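Local coordinates for kelch domain-containing protein (Colletotrichum graminicola M1.001, PDB 5C86), which probably oxidises primary alcohols to aldehydes as a copper-dependent, beta-propeller oxidase related to galactose oxidase and glyoxal oxidase, at residues T393-R396 against A397-I401. Residues are numbered along the deposited sequence; the frame is centred on the assembly and turned at random.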
# COMPACT_ATOMS: atom_id res chain seq x y z
N THR A 393 3.40 4.50 -22.92
CA THR A 393 2.98 4.71 -21.52
C THR A 393 1.68 4.11 -21.16
O THR A 393 1.23 4.25 -20.02
CB THR A 393 2.91 6.18 -21.12
OG1 THR A 393 1.95 6.82 -21.96
CG2 THR A 393 4.22 6.78 -21.16
N ALA A 394 1.07 3.38 -22.04
CA ALA A 394 -0.15 2.64 -21.71
C ALA A 394 -0.04 1.38 -22.54
O ALA A 394 0.03 1.45 -23.78
CB ALA A 394 -1.39 3.42 -22.06
N VAL A 395 -0.00 0.23 -21.88
CA VAL A 395 0.15 -1.02 -22.61
C VAL A 395 -0.69 -2.07 -21.98
O VAL A 395 -1.00 -2.01 -20.79
CB VAL A 395 1.56 -1.49 -22.73
CG1 VAL A 395 2.45 -0.41 -23.41
CG2 VAL A 395 2.14 -1.79 -21.38
N ARG A 396 -1.05 -3.07 -22.75
CA ARG A 396 -1.82 -4.17 -22.24
C ARG A 396 -0.87 -5.17 -21.57
O ARG A 396 0.36 -5.14 -21.77
CB ARG A 396 -2.51 -4.92 -23.44
CG ARG A 396 -3.67 -4.12 -23.96
CD ARG A 396 -4.25 -4.62 -25.28
NE ARG A 396 -5.56 -3.97 -25.46
CZ ARG A 396 -6.31 -4.04 -26.56
NH1 ARG A 396 -7.47 -3.41 -26.60
NH2 ARG A 396 -5.90 -4.73 -27.62
N ALA A 397 -1.43 -6.16 -20.88
CA ALA A 397 -0.65 -7.30 -20.38
C ALA A 397 0.02 -8.00 -21.54
O ALA A 397 -0.53 -8.14 -22.65
CB ALA A 397 -1.55 -8.26 -19.60
N GLY A 398 1.27 -8.34 -21.31
CA GLY A 398 2.08 -9.03 -22.37
C GLY A 398 2.90 -8.11 -23.28
O GLY A 398 3.76 -8.59 -24.01
N ALA A 399 2.61 -6.82 -23.26
CA ALA A 399 3.06 -5.91 -24.30
C ALA A 399 4.48 -5.50 -24.00
O ALA A 399 4.92 -5.44 -22.84
CB ALA A 399 2.16 -4.74 -24.39
N PRO A 400 5.23 -5.20 -25.03
CA PRO A 400 6.56 -4.74 -24.84
C PRO A 400 6.63 -3.26 -24.53
O PRO A 400 5.79 -2.48 -24.97
CB PRO A 400 7.22 -5.02 -26.22
CG PRO A 400 6.11 -4.75 -27.18
CD PRO A 400 4.88 -5.29 -26.48
N ILE A 401 7.68 -2.87 -23.78
CA ILE A 401 8.05 -1.49 -23.54
C ILE A 401 9.57 -1.42 -23.76
O ILE A 401 10.33 -2.18 -23.13
CB ILE A 401 7.80 -1.07 -22.11
CG1 ILE A 401 6.31 -1.12 -21.81
CG2 ILE A 401 8.21 0.40 -21.88
CD1 ILE A 401 6.06 -0.84 -20.31
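Val395 faces Ala399 and Ile401 on the inside of a tight chain reversal, where the strand 394-396 gives way to the strand 400-405. The methyl of Ala399 rests directly on the branch point of Val395, CB to CB 3.7 Å, at van der Waals distance; so short a side chain fits close to the turn. Farther from the turn, the two larger side chains cross at an angle: Ile401 CD1 reaches back to Val395 CG2, 4.2 Å away. The chi1 of Val395, -57°, sets CG2 between the backbone N and the carbonyl carbon, and this is the methyl that meets the extended end of Ile401.

The reversal itself is a type II beta turn from Arg396 to Ala399, closed by a backbone hydrogen bond from Ala399 N to Arg396 O (3.2 Å, N-H...O angle 149°). The amide comes from above the plane of the carbonyl, 38° out of it. Ala399 CB also sits 3.2 Å from Arg396 O, beside the bonded oxygen. Gly398, at the third position of the turn, has a positive phi, where a beta carbon would press against the preceding carbonyl oxygen; glycine avoids this. Arg396 sends its extended side chain away from the turn, touching Tyr453, Thr481 and His483, which suits a long, charged residue at the surface. The amide N-H of Ala397 is hydrogen-bonded to Tyr453 OH.

Strand 394-396 runs parallel to strand 476-481, whereas strand 400-405 pairs antiparallel with 444-448, and the turn carries the chain from one pairing to the other within the early-set, immunoglobulin-like C-terminal domain. Val395 and Ile401 are buried and Arg396 is exposed: one backbone hydrogen bond closes the turn and apolar contact lines its inner side, away from the residues that bind copper.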